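Local coordinates for Lmo0547 protein (Listeria monocytogenes, PDB 4R9N) that probably acts as a sugar-responsive transcriptional regulator of the SorC/DeoR type, this fragment being its putative sugar-binding domain, at residues A[33-38]-A[63-68]; A[112-117]-A[137-142]; A[173-178]-A[196-201]; A[215-220]-A[240-245]. All coordinates share one frame; numbering follows the deposited sequence. Where two conformers were deposited one is given.

Contact 1 of 4, residues A[33-38]-A[63-68]; sequences ALNFLA and IRKFAN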
loop_
_atom_site.group_PDB
_atom_site.type_symbol
_atom_site.label_atom_id
_atom_site.label_comp_id
_atom_site.label_asym_id
_atom_site.label_seq_id
_atom_site.Cartn_x
_atom_site.Cartn_y
_atom_site.Cartn_z
ATOM N N ALA A 33 -1.518 -17.778 6.013
ATOM C CA ALA A 33 -0.425 -16.879 6.357
ATOM C C ALA A 33 -0.853 -15.399 6.193
ATOM O O ALA A 33 -0.533 -14.553 7.036
ATOM C CB ALA A 33 0.761 -17.195 5.479
ATOM N N LEU A 34 -1.567 -15.088 5.103
ATOM C CA LEU A 34 -2.060 -13.712 4.888
ATOM C C LEU A 34 -2.936 -13.217 6.017
ATOM O O LEU A 34 -2.747 -12.059 6.446
ATOM C CB LEU A 34 -2.805 -13.596 3.559
ATOM C CG LEU A 34 -3.451 -12.264 3.219
ATOM C CD1 LEU A 34 -2.415 -11.195 3.150
ATOM C CD2 LEU A 34 -4.154 -12.361 1.856
ATOM N N ASN A 35 -3.873 -14.031 6.515
ATOM C CA ASN A 35 -4.691 -13.626 7.659
ATOM C C ASN A 35 -3.888 -13.405 8.970
ATOM O O ASN A 35 -4.139 -12.475 9.723
ATOM C CB ASN A 35 -5.833 -14.615 7.930
ATOM C CG ASN A 35 -6.838 -14.641 6.789
ATOM O OD1 ASN A 35 -7.216 -13.592 6.278
ATOM N ND2 ASN A 35 -7.205 -15.821 6.331
ATOM N N PHE A 36 -2.921 -14.282 9.204
ATOM C CA PHE A 36 -2.072 -14.185 10.339
ATOM C C PHE A 36 -1.178 -12.931 10.219
ATOM O O PHE A 36 -1.025 -12.188 11.208
ATOM C CB PHE A 36 -1.210 -15.470 10.392
ATOM C CG PHE A 36 -0.277 -15.515 11.544
ATOM C CD1 PHE A 36 -0.738 -15.392 12.826
ATOM C CD2 PHE A 36 1.072 -15.633 11.342
ATOM C CE1 PHE A 36 0.139 -15.422 13.892
ATOM C CE2 PHE A 36 1.945 -15.688 12.431
ATOM C CZ PHE A 36 1.474 -15.560 13.689
ATOM N N LEU A 37 -0.630 -12.689 9.028
ATOM C CA LEU A 37 0.160 -11.448 8.751
ATOM C C LEU A 37 -0.670 -10.216 9.043
ATOM O O LEU A 37 -0.186 -9.296 9.707
ATOM C CB LEU A 37 0.658 -11.448 7.335
ATOM C CG LEU A 37 1.459 -10.270 6.849
ATOM C CD1 LEU A 37 2.751 -10.108 7.617
ATOM C CD2 LEU A 37 1.791 -10.533 5.381
ATOM N N ALA A 38 -1.931 -10.213 8.615
ATOM C CA ALA A 38 -2.811 -9.078 8.915
ATOM C C ALA A 38 -3.024 -8.843 10.393
ATOM O O ALA A 38 -3.015 -7.676 10.871
ATOM C CB ALA A 38 -4.133 -9.198 8.176
ATOM N N ILE A 63 -4.625 -4.697 2.890
ATOM C CA ILE A 63 -5.000 -3.588 3.786
ATOM C C ILE A 63 -6.430 -3.762 4.372
ATOM O O ILE A 63 -6.656 -3.400 5.513
ATOM C CB ILE A 63 -4.826 -2.269 3.052
ATOM C CG1 ILE A 63 -3.302 -2.070 2.824
ATOM C CG2 ILE A 63 -5.318 -1.094 3.895
ATOM C CD1 ILE A 63 -3.062 -1.031 1.836
ATOM N N ARG A 64 -7.372 -4.273 3.573
ATOM C CA ARG A 64 -8.716 -4.577 4.099
ATOM C C ARG A 64 -8.637 -5.561 5.301
ATOM O O ARG A 64 -9.232 -5.342 6.355
ATOM C CB ARG A 64 -9.605 -5.064 2.991
ATOM C CG ARG A 64 -10.962 -5.516 3.483
ATOM C CD ARG A 64 -11.807 -4.269 3.695
ATOM N NE ARG A 64 -11.874 -3.934 5.067
ATOM C CZ ARG A 64 -12.538 -2.914 5.573
ATOM N NH1 ARG A 64 -12.557 -2.820 6.894
ATOM N NH2 ARG A 64 -13.141 -2.010 4.796
ATOM N N LYS A 65 -7.857 -6.635 5.148
ATOM C CA LYS A 65 -7.633 -7.551 6.236
ATOM C C LYS A 65 -6.997 -6.884 7.477
ATOM O O LYS A 65 -7.408 -7.103 8.619
ATOM C CB LYS A 65 -6.819 -8.759 5.733
ATOM C CG LYS A 65 -7.635 -9.705 4.866
ATOM C CD LYS A 65 -6.791 -10.777 4.184
ATOM C CE LYS A 65 -7.657 -11.709 3.300
ATOM N NZ LYS A 65 -8.649 -12.446 4.141
ATOM N N PHE A 66 -5.963 -6.101 7.247
ATOM C CA PHE A 66 -5.336 -5.292 8.312
ATOM C C PHE A 66 -6.374 -4.500 9.050
ATOM O O PHE A 66 -6.433 -4.481 10.280
ATOM C CB PHE A 66 -4.266 -4.405 7.694
ATOM C CG PHE A 66 -3.754 -3.318 8.579
ATOM C CD1 PHE A 66 -2.795 -3.572 9.556
ATOM C CD2 PHE A 66 -4.205 -2.024 8.417
ATOM C CE1 PHE A 66 -2.304 -2.540 10.337
ATOM C CE2 PHE A 66 -3.726 -1.010 9.205
ATOM C CZ PHE A 66 -2.779 -1.284 10.177
ATOM N N ALA A 67 -7.186 -3.789 8.300
ATOM C CA ALA A 67 -8.243 -2.977 8.938
ATOM C C ALA A 67 -9.272 -3.793 9.722
ATOM O O ALA A 67 -9.703 -3.391 10.770
ATOM C CB ALA A 67 -8.900 -2.069 7.905
ATOM N N ASN A 68 -9.637 -4.973 9.247
ATOM C CA ASN A 68 -10.585 -5.792 9.929
ATOM C C ASN A 68 -9.981 -6.242 11.256
ATOM O O ASN A 68 -10.730 -6.399 12.242
ATOM C CB ASN A 68 -10.918 -7.052 9.059
ATOM C CG ASN A 68 -11.788 -6.725 7.843
ATOM O OD1 ASN A 68 -12.338 -5.641 7.693
ATOM N ND2 ASN A 68 -11.889 -7.675 6.958
#
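Two flat groups take part here, the amide of Asn35 and the ring of Phe66. The amide is met in its carbonyl plane: Lys65 NZ donates to Asn35 OD1 over 2.8 Å, with a C=O...N angle of 145°. The Phe66 ring is approached obliquely by the backbone oxygen of Ala38, while Ala41 and Leu45, further along helix 30-49, touch it, and the ring of Phe70 meets it as well. Lys65 has the largest share of the contact. Its CG lies beside the backbone N, the chain runs extended as far as CE, and a bend at chi4 (-63°) turns NZ onto Asn35. On the way its methylenes cross Leu34 at about a right angle, Lys65 CD lying 3.8 Å from Leu34 CG and Lys65 CE 3.8 Å from Leu34 CD2. The cation is thus delivered over an aliphatic surface to one polar atom. Both helices follow strands of the parallel sheet in this Rossmann-like fold: helix 30-49 comes after strand 19-23, and helix 61-69 comes after strand 54-57; their segment axes cross at -52° and approach to 8.9 Å. Ala38 sits where the backbones come closest, its CA 4.6 Å from Phe66 CA. Its methyl points at the partner helix, Ala38 CB being 3.7 Å from Lys65 CB and 3.7 Å from Phe66 N, so side chain and backbone are touched together. Away from this interface, Leu37 packs on Val23, and Arg64 reaches helix 96-107, where its NH2 forms a salt bridge with Asp102.

Contact 2 of 4, residues A[112-117]-A[137-142]; sequences KYLYAP and EVLEEG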
loop_
_atom_site.group_PDB
_atom_site.type_symbol
_atom_site.label_atom_id
_atom_site.label_comp_id
_atom_site.label_asym_id
_atom_site.label_seq_id
_atom_site.Cartn_x
_atom_site.Cartn_y
_atom_site.Cartn_z
ATOM N N LYS A 112 -10.660 11.964 6.262
ATOM C CA LYS A 112 -11.082 12.701 5.110
ATOM C C LYS A 112 -11.553 11.701 4.077
ATOM O O LYS A 112 -11.256 10.543 4.152
ATOM C CB LYS A 112 -9.929 13.582 4.570
ATOM C CG LYS A 112 -9.511 14.721 5.520
ATOM C CD LYS A 112 -10.711 15.614 5.849
ATOM C CE LYS A 112 -10.320 17.048 6.186
ATOM N NZ LYS A 112 -9.248 17.003 7.208
ATOM N N TYR A 113 -12.355 12.159 3.129
ATOM C CA TYR A 113 -12.917 11.310 2.054
ATOM C C TYR A 113 -12.354 11.850 0.755
ATOM O O TYR A 113 -12.294 13.067 0.589
ATOM C CB TYR A 113 -14.454 11.460 2.064
ATOM C CG TYR A 113 -15.214 10.374 1.321
ATOM C CD1 TYR A 113 -15.479 9.147 1.919
ATOM C CD2 TYR A 113 -15.702 10.589 0.005
ATOM C CE1 TYR A 113 -16.198 8.167 1.229
ATOM C CE2 TYR A 113 -16.392 9.602 -0.683
ATOM C CZ TYR A 113 -16.615 8.395 -0.044
ATOM O OH TYR A 113 -17.206 7.388 -0.694
ATOM N N LEU A 114 -11.982 10.984 -0.159
ATOM C CA LEU A 114 -11.485 11.424 -1.435
ATOM C C LEU A 114 -12.682 11.309 -2.367
ATOM O O LEU A 114 -13.017 10.270 -2.773
ATOM C CB LEU A 114 -10.254 10.595 -1.829
ATOM C CG LEU A 114 -9.372 11.079 -2.920
ATOM C CD1 LEU A 114 -9.174 12.607 -2.913
ATOM C CD2 LEU A 114 -8.035 10.380 -2.869
ATOM N N TYR A 115 -13.339 12.439 -2.615
ATOM C CA TYR A 115 -14.546 12.510 -3.430
ATOM C C TYR A 115 -14.257 12.311 -4.974
ATOM O O TYR A 115 -14.436 13.287 -5.762
ATOM C CB TYR A 115 -15.248 13.866 -3.088
ATOM C CG TYR A 115 -15.833 13.960 -1.632
ATOM C CD1 TYR A 115 -16.733 13.017 -1.159
ATOM C CD2 TYR A 115 -15.504 14.986 -0.770
ATOM C CE1 TYR A 115 -17.260 13.076 0.130
ATOM C CE2 TYR A 115 -16.027 15.053 0.543
ATOM C CZ TYR A 115 -16.901 14.087 0.990
ATOM O OH TYR A 115 -17.441 14.098 2.280
ATOM N N ALA A 116 -13.796 11.109 -5.410
ATOM C CA ALA A 116 -13.346 10.915 -6.828
ATOM C C ALA A 116 -13.062 9.459 -7.126
ATOM O O ALA A 116 -12.772 8.692 -6.193
ATOM C CB ALA A 116 -12.106 11.756 -7.105
ATOM N N PRO A 117 -13.147 9.050 -8.401
ATOM C CA PRO A 117 -12.737 7.675 -8.779
ATOM C C PRO A 117 -11.204 7.493 -8.760
ATOM O O PRO A 117 -10.478 8.474 -8.904
ATOM C CB PRO A 117 -13.225 7.533 -10.237
ATOM C CG PRO A 117 -13.897 8.771 -10.578
ATOM C CD PRO A 117 -13.517 9.839 -9.602
ATOM N N GLU A 137 -7.490 19.423 -1.846
ATOM C CA GLU A 137 -7.043 19.514 -0.464
ATOM C C GLU A 137 -6.789 18.164 0.177
ATOM O O GLU A 137 -5.818 18.024 0.942
ATOM C CB GLU A 137 -7.968 20.325 0.426
ATOM C CG GLU A 137 -7.668 20.184 1.941
ATOM C CD GLU A 137 -6.231 20.544 2.448
ATOM O OE1 GLU A 137 -5.196 20.553 1.716
ATOM O OE2 GLU A 137 -6.126 20.802 3.672
ATOM N N VAL A 138 -7.605 17.164 -0.144
ATOM C CA VAL A 138 -7.328 15.839 0.389
ATOM C C VAL A 138 -6.058 15.234 -0.226
ATOM O O VAL A 138 -5.306 14.563 0.501
ATOM C CB VAL A 138 -8.566 14.944 0.242
ATOM C CG1 VAL A 138 -8.246 13.516 0.691
ATOM C CG2 VAL A 138 -9.701 15.508 1.104
ATOM N N LEU A 139 -5.814 15.426 -1.516
ATOM C CA LEU A 139 -4.574 14.983 -2.091
ATOM C C LEU A 139 -3.401 15.647 -1.392
ATOM O O LEU A 139 -2.397 14.991 -1.137
ATOM C CB LEU A 139 -4.501 15.195 -3.600
ATOM C CG LEU A 139 -5.499 14.408 -4.458
ATOM C CD1 LEU A 139 -5.429 14.878 -5.921
ATOM C CD2 LEU A 139 -5.243 12.924 -4.287
ATOM N N GLU A 140 -3.472 16.975 -1.150
ATOM C CA GLU A 140 -2.340 17.619 -0.483
ATOM C C GLU A 140 -2.113 17.132 0.940
ATOM O O GLU A 140 -0.971 16.976 1.393
ATOM C CB GLU A 140 -2.522 19.131 -0.495
ATOM C CG GLU A 140 -2.439 19.741 -1.889
ATOM C CD GLU A 140 -1.102 19.498 -2.570
ATOM O OE1 GLU A 140 -0.037 19.351 -1.885
ATOM O OE2 GLU A 140 -1.133 19.444 -3.810
ATOM N N GLU A 141 -3.189 16.888 1.664
ATOM C CA GLU A 141 -3.125 16.236 2.992
ATOM C C GLU A 141 -2.495 14.867 2.927
ATOM O O GLU A 141 -1.654 14.535 3.776
ATOM C CB GLU A 141 -4.508 16.188 3.645
ATOM C CG GLU A 141 -4.955 17.559 4.091
ATOM C CD GLU A 141 -6.459 17.747 4.352
ATOM O OE1 GLU A 141 -7.285 16.820 4.167
ATOM O OE2 GLU A 141 -6.832 18.906 4.687
ATOM N N GLY A 142 -2.757 14.115 1.848
ATOM C CA GLY A 142 -2.105 12.794 1.697
ATOM C C GLY A 142 -0.588 12.915 1.593
ATOM O O GLY A 142 0.178 12.040 2.044
#
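Branched aliphatic groups make the close-packed half of this contact, and a stretched ion pair makes the loose half. Val138 points from its helix at the 112-117 segment, where the nearest CA atoms, those of Leu114 and Val138, are 6.3 Å apart. Leu114, with CG anti to its backbone N (chi1 -165°), divides its two methyls: Leu114 CD1 meets Val138 CG1 at 3.8 Å, and Leu114 CD2 reaches Leu139 CD2 at 4.0 Å, crossing that side chain at about a right angle. The other Val138 methyl, CG2, lies 3.6 Å from Tyr113 O, so the valine also touches the main chain. On the looser side, Lys112 bends at chi2 and chi4 and crosses Glu141 at about a right angle. Its ammonium stops short of close contact, Lys112 NZ to Glu141 OE1 being a long salt bridge of 3.6 Å. The same carboxylate oxygen is nearer to a methylene, Lys112 CG to Glu141 OE1 measuring 3.3 Å, and OE1 is buried here without a hydrogen-bonding partner. Beyond Leu114 the chain turns from the helix through an inverse gamma turn centred on Tyr115, whose ring has Tyr113 CB over one face. The segment follows the short edge strand 110-111. Lys112 pairs by backbone with Ile80, Asn97 OD1 accepts from Leu114 N, and Val138 and Glu141 rest on Ile81, so helix 133-143 packs on strand 79-82 beside the loop that follows strand 110-111.

Contact 3 of 4, residues A[173-178]-A[196-201]; sequences EELRYK and AKTEIN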
loop_
_atom_site.group_PDB
_atom_site.type_symbol
_atom_site.label_atom_id
_atom_site.label_comp_id
_atom_site.label_asym_id
_atom_site.label_seq_id
_atom_site.Cartn_x
_atom_site.Cartn_y
_atom_site.Cartn_z
ATOM N N GLU A 173 -1.244 -6.080 -21.291
ATOM C CA GLU A 173 -0.243 -6.157 -22.321
ATOM C C GLU A 173 0.532 -4.847 -22.481
ATOM O O GLU A 173 1.712 -4.869 -22.698
ATOM C CB GLU A 173 -0.804 -6.739 -23.594
ATOM C CG GLU A 173 -1.113 -8.229 -23.390
ATOM C CD GLU A 173 -0.031 -8.986 -22.579
ATOM O OE1 GLU A 173 1.169 -8.649 -22.708
ATOM O OE2 GLU A 173 -0.357 -9.914 -21.800
ATOM N N GLU A 174 -0.109 -3.731 -22.263
ATOM C CA GLU A 174 0.592 -2.441 -22.243
ATOM C C GLU A 174 1.645 -2.417 -21.134
ATOM O O GLU A 174 2.820 -2.061 -21.369
ATOM C CB GLU A 174 -0.444 -1.294 -22.177
ATOM C CG GLU A 174 0.056 0.063 -21.725
ATOM C CD GLU A 174 1.006 0.765 -22.678
ATOM O OE1 GLU A 174 1.351 0.207 -23.741
ATOM O OE2 GLU A 174 1.430 1.901 -22.310
ATOM N N LEU A 175 1.260 -2.862 -19.942
ATOM C CA LEU A 175 2.167 -2.897 -18.801
ATOM C C LEU A 175 3.346 -3.793 -19.048
ATOM O O LEU A 175 4.458 -3.376 -18.785
ATOM C CB LEU A 175 1.380 -3.297 -17.525
ATOM C CG LEU A 175 0.250 -2.324 -17.134
ATOM C CD1 LEU A 175 -0.486 -2.791 -15.896
ATOM C CD2 LEU A 175 0.788 -0.945 -16.799
ATOM N N ARG A 176 3.129 -5.003 -19.612
ATOM C CA ARG A 176 4.214 -5.899 -19.978
ATOM C C ARG A 176 5.145 -5.257 -20.989
ATOM O O ARG A 176 6.359 -5.294 -20.851
ATOM C CB ARG A 176 3.673 -7.231 -20.581
ATOM C CG ARG A 176 4.406 -8.479 -20.084
ATOM C CD ARG A 176 3.699 -9.795 -20.430
ATOM N NE ARG A 176 3.525 -10.645 -19.227
ATOM C CZ ARG A 176 2.352 -11.029 -18.696
ATOM N NH1 ARG A 176 1.186 -10.678 -19.241
ATOM N NH2 ARG A 176 2.346 -11.800 -17.592
ATOM N N TYR A 177 4.554 -4.702 -22.037
ATOM C CA TYR A 177 5.323 -4.081 -23.079
ATOM C C TYR A 177 6.198 -2.973 -22.515
ATOM O O TYR A 177 7.307 -2.752 -23.006
ATOM C CB TYR A 177 4.362 -3.521 -24.140
ATOM C CG TYR A 177 5.059 -2.840 -25.301
ATOM C CD1 TYR A 177 5.904 -3.565 -26.142
ATOM C CD2 TYR A 177 4.869 -1.481 -25.564
ATOM C CE1 TYR A 177 6.542 -2.959 -27.196
ATOM C CE2 TYR A 177 5.484 -0.870 -26.655
ATOM C CZ TYR A 177 6.329 -1.617 -27.446
ATOM O OH TYR A 177 6.972 -1.043 -28.521
ATOM N N LYS A 178 5.691 -2.303 -21.487
ATOM C CA LYS A 178 6.420 -1.210 -20.806
ATOM C C LYS A 178 7.320 -1.687 -19.651
ATOM O O LYS A 178 7.817 -0.885 -18.869
ATOM C CB LYS A 178 5.435 -0.171 -20.344
ATOM C CG LYS A 178 4.719 0.630 -21.443
ATOM C CD LYS A 178 5.621 1.644 -22.105
ATOM C CE LYS A 178 4.922 2.354 -23.271
ATOM N NZ LYS A 178 3.810 3.322 -22.918
ATOM N N ALA A 196 6.260 3.699 -14.697
ATOM C CA ALA A 196 6.339 3.550 -16.127
ATOM C C ALA A 196 5.645 4.711 -16.856
ATOM O O ALA A 196 4.667 5.330 -16.367
ATOM C CB ALA A 196 5.764 2.215 -16.587
ATOM N N LYS A 197 6.162 5.001 -18.053
ATOM C CA LYS A 197 5.507 5.941 -18.949
ATOM C C LYS A 197 4.359 5.255 -19.661
ATOM O O LYS A 197 4.559 4.644 -20.685
ATOM C CB LYS A 197 6.503 6.465 -19.972
ATOM C CG LYS A 197 7.609 7.323 -19.349
ATOM C CD LYS A 197 8.260 8.137 -20.463
ATOM C CE LYS A 197 9.640 8.685 -20.113
ATOM N NZ LYS A 197 9.543 10.146 -19.814
ATOM N N THR A 198 3.175 5.369 -19.103
ATOM C CA THR A 198 2.026 4.644 -19.571
ATOM C C THR A 198 0.826 5.429 -19.133
ATOM O O THR A 198 0.829 6.089 -18.078
ATOM C CB THR A 198 2.007 3.146 -19.091
ATOM O OG1 THR A 198 0.934 2.454 -19.725
ATOM C CG2 THR A 198 1.802 3.017 -17.600
ATOM N N GLU A 199 -0.169 5.413 -20.002
ATOM C CA GLU A 199 -1.448 6.095 -19.802
ATOM C C GLU A 199 -2.061 5.916 -18.434
ATOM O O GLU A 199 -2.448 6.894 -17.802
ATOM C CB GLU A 199 -2.470 5.607 -20.863
ATOM C CG GLU A 199 -3.867 6.228 -20.757
ATOM C CD GLU A 199 -4.911 5.375 -20.027
ATOM O OE1 GLU A 199 -4.755 4.146 -19.890
ATOM O OE2 GLU A 199 -5.943 5.950 -19.611
ATOM N N ILE A 200 -2.194 4.665 -17.984
ATOM C CA ILE A 200 -2.793 4.390 -16.687
ATOM C C ILE A 200 -2.203 5.294 -15.568
ATOM O O ILE A 200 -2.949 5.888 -14.806
ATOM C CB ILE A 200 -2.732 2.880 -16.287
ATOM C CG1 ILE A 200 -3.710 2.058 -17.169
ATOM C CG2 ILE A 200 -3.115 2.717 -14.824
ATOM C CD1 ILE A 200 -3.888 0.610 -16.744
ATOM N N ASN A 201 -0.891 5.398 -15.472
ATOM C CA ASN A 201 -0.244 6.166 -14.395
ATOM C C ASN A 201 -0.626 7.632 -14.409
ATOM O O ASN A 201 -0.667 8.260 -13.342
ATOM C CB ASN A 201 1.288 6.044 -14.369
ATOM C CG ASN A 201 1.764 4.684 -13.848
ATOM O OD1 ASN A 201 0.998 3.977 -13.141
ATOM N ND2 ASN A 201 2.956 4.251 -14.290
HETATM O O HOH W 1 0.139 4.172 -22.619
#
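Glu174 OE2 is gripped by three donors. Thr198 OG1 donates over 2.7 Å to Glu174 OE2, which accepts with its anti lone pair, the one away from the other carboxylate oxygen. Lys178 NZ comes in on the syn side, 2.8 Å from Glu174 OE2, forming a salt bridge with the residue one helical turn before it. A water donates the third bond, 2.6 Å from Glu174 OE2, and itself accepts from Glu199 N at 2.9 Å, so the carboxylate is linked indirectly to the main chain of the other segment. Three donors, one of them cationic, would favour the ionised form of Glu174. The oxygen is set in place by the torsions: Glu174 CG lies anti to the backbone N and the chain bends at chi2 (68°), while Thr198 holds OG1 anti to its own N (chi1 -173°) and the two side chains slide past each other in opposite directions. This leaves Thr198 CG2 in the crowded position between N and C, 4.2 Å from Leu175 CD2. Lys178 NZ is shared, for it also donates to Lys197 O over 2.7 Å, in the carbonyl plane at a C=O...N angle of 154°. Within 196-201, Asn201 ND2 returns to Ala196 O at 2.9 Å, and Asn201 OD1 accepts from Phe188 N. Helix 169-177 ends just before Lys178, and the antiparallel pair 180-184 and 187-190 follows. The arrangement is an i to i+4 Glu-Lys pair at a helix C terminus, tying that helix to the loop which leaves the beta hairpin.

Contact 4 of 4, residues A[215-220]-A[240-245]; sequences IPTVVA and IDVIVI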
loop_
_atom_site.group_PDB
_atom_site.type_symbol
_atom_site.label_atom_id
_atom_site.label_comp_id
_atom_site.label_asym_id
_atom_site.label_seq_id
_atom_site.Cartn_x
_atom_site.Cartn_y
_atom_site.Cartn_z
ATOM N N ILE A 215 7.206 10.633 2.021
ATOM C CA ILE A 215 6.533 10.417 3.305
ATOM C C ILE A 215 7.581 9.815 4.262
ATOM O O ILE A 215 8.309 8.935 3.863
ATOM C CB ILE A 215 5.302 9.501 3.134
ATOM C CG1 ILE A 215 4.188 10.254 2.408
ATOM C CG2 ILE A 215 4.759 9.021 4.466
ATOM C CD1 ILE A 215 3.015 9.355 2.023
ATOM N N PRO A 216 7.663 10.316 5.509
ATOM C CA PRO A 216 8.756 9.887 6.396
ATOM C C PRO A 216 8.783 8.400 6.652
ATOM O O PRO A 216 9.907 7.825 6.678
ATOM C CB PRO A 216 8.501 10.657 7.693
ATOM C CG PRO A 216 7.817 11.883 7.246
ATOM C CD PRO A 216 6.978 11.503 6.053
ATOM N N THR A 217 7.618 7.787 6.867
ATOM C CA THR A 217 7.571 6.353 7.116
ATOM C C THR A 217 6.506 5.714 6.268
ATOM O O THR A 217 5.293 5.891 6.506
ATOM C CB THR A 217 7.292 6.002 8.576
ATOM O OG1 THR A 217 8.234 6.676 9.451
ATOM C CG2 THR A 217 7.309 4.470 8.809
ATOM N N VAL A 218 6.916 4.918 5.315
ATOM C CA VAL A 218 5.972 4.182 4.474
ATOM C C VAL A 218 6.118 2.701 4.880
ATOM O O VAL A 218 7.228 2.127 4.830
ATOM C CB VAL A 218 6.287 4.328 2.977
ATOM C CG1 VAL A 218 5.441 3.353 2.149
ATOM C CG2 VAL A 218 6.087 5.757 2.546
ATOM N N VAL A 219 4.996 2.115 5.302
ATOM C CA VAL A 219 4.941 0.746 5.688
ATOM C C VAL A 219 4.276 -0.075 4.611
ATOM O O VAL A 219 3.193 0.312 4.151
ATOM C CB VAL A 219 4.077 0.599 6.938
ATOM C CG1 VAL A 219 4.061 -0.862 7.345
ATOM C CG2 VAL A 219 4.624 1.477 8.033
ATOM N N ALA A 220 4.914 -1.146 4.175
ATOM C CA ALA A 220 4.315 -2.046 3.219
ATOM C C ALA A 220 4.044 -3.408 3.823
ATOM O O ALA A 220 4.882 -4.009 4.621
ATOM C CB ALA A 220 5.194 -2.164 1.998
ATOM N N ILE A 240 9.996 2.206 0.462
ATOM C CA ILE A 240 9.439 1.560 1.647
ATOM C C ILE A 240 10.449 1.664 2.760
ATOM O O ILE A 240 11.625 1.359 2.604
ATOM C CB ILE A 240 9.166 0.070 1.397
ATOM C CG1 ILE A 240 8.035 -0.087 0.414
ATOM C CG2 ILE A 240 8.916 -0.707 2.706
ATOM C CD1 ILE A 240 8.072 -1.420 -0.313
ATOM N N ASP A 241 9.946 1.979 3.930
ATOM C CA ASP A 241 10.753 2.122 5.161
ATOM C C ASP A 241 10.603 0.965 6.137
ATOM O O ASP A 241 11.561 0.614 6.844
ATOM C CB ASP A 241 10.420 3.445 5.838
ATOM C CG ASP A 241 10.661 4.638 4.914
ATOM O OD1 ASP A 241 11.852 4.799 4.475
ATOM O OD2 ASP A 241 9.683 5.405 4.592
ATOM N N VAL A 242 9.419 0.364 6.177
ATOM C CA VAL A 242 9.111 -0.662 7.135
ATOM C C VAL A 242 8.330 -1.715 6.336
ATOM O O VAL A 242 7.342 -1.398 5.572
ATOM C CB VAL A 242 8.194 -0.104 8.271
ATOM C CG1 VAL A 242 7.708 -1.227 9.179
ATOM C CG2 VAL A 242 8.888 1.030 9.066
ATOM N N ILE A 243 8.741 -2.938 6.465
ATOM C CA ILE A 243 7.986 -4.048 5.878
ATOM C C ILE A 243 7.487 -4.983 6.912
ATOM O O ILE A 243 8.173 -5.230 7.962
ATOM C CB ILE A 243 8.792 -4.878 4.861
ATOM C CG1 ILE A 243 10.093 -5.428 5.421
ATOM C CG2 ILE A 243 9.054 -4.078 3.603
ATOM C CD1 ILE A 243 10.668 -6.459 4.467
ATOM N N VAL A 244 6.291 -5.504 6.680
ATOM C CA VAL A 244 5.694 -6.536 7.492
ATOM C C VAL A 244 5.457 -7.680 6.524
ATOM O O VAL A 244 4.667 -7.547 5.561
ATOM C CB VAL A 244 4.356 -6.118 8.152
ATOM C CG1 VAL A 244 3.915 -7.185 9.106
ATOM C CG2 VAL A 244 4.548 -4.810 8.926
ATOM N N ILE A 245 6.199 -8.766 6.735
ATOM C CA ILE A 245 6.138 -9.948 5.893
ATOM C C ILE A 245 6.334 -11.222 6.680
ATOM O O ILE A 245 6.745 -11.188 7.845
ATOM C CB ILE A 245 7.145 -9.939 4.727
ATOM C CG1 ILE A 245 8.570 -9.913 5.246
ATOM C CG2 ILE A 245 6.852 -8.784 3.747
ATOM C CD1 ILE A 245 9.580 -10.110 4.103
HETATM O O HOH W 2 9.956 7.304 3.029
#
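Val219 and Val242 lie side by side and point the same way, as expected for bridged residues of parallel strands whose axes differ by 14°. Val219 CG2 stands 3.9 Å from Val242 CB, and on the same face Thr217 CG2 meets Val242 CG2 obliquely at 3.8 Å; Leu45 and Arg48 of helix 30-49 cover these residues. Ala220, bridged to Ile243, projects from the other face, where its methyl takes the tip of Ile240, Ala220 CB to Ile240 CD1 being 3.8 Å. That side rests on helix 228-236 through Leu235. Asp241 is turned differently. With CG beside its backbone N (chi1 -58°) it crosses Val218 at about a right angle, and Asp241 OD2 accepts from Val218 N at 2.9 Å (155° at the hydrogen) through its anti lone pair. Val218 O in return takes two donors, Asp241 N at 2.9 Å and Val242 N at 3.1 Å, so both polar groups of Val218's backbone are engaged where the pairing begins. Further on the ladder becomes regular: Ala220 N donates to Val242 O at 2.8 Å and Val244 N to Ala220 O at 2.9 Å, both nearly along the C=O axis. Strand 217-221 also pairs with 147-151, and 242-246 with 19-23. This is a beta-alpha-beta crossover, strand 217-221, helix 228-236 and strand 242-246, in the parallel sheet of a Rossmann-like fold.

Contact 4 is the core of the set, a buried strand pair held by backbone hydrogen bonds and aliphatic side chains. Contact 1 lies over one face of the same sheet and joins it directly, Leu37 CD1 packing on Val244 CG1; as a partly buried helix pair, it mixes methyl packing with a lysine-amide bond. Contact 2, further out, brushes contact 4 through Gly142 O and Ile215 CD1, and pairs a leucine-valine cluster with a long ion pair. Contact 3 touches none of the others, its centre about 20 Å from that of the chain. The buried strand pair relies on main-chain bonds, and the contact farthest out relies most on polar side chains, with no steady trend between.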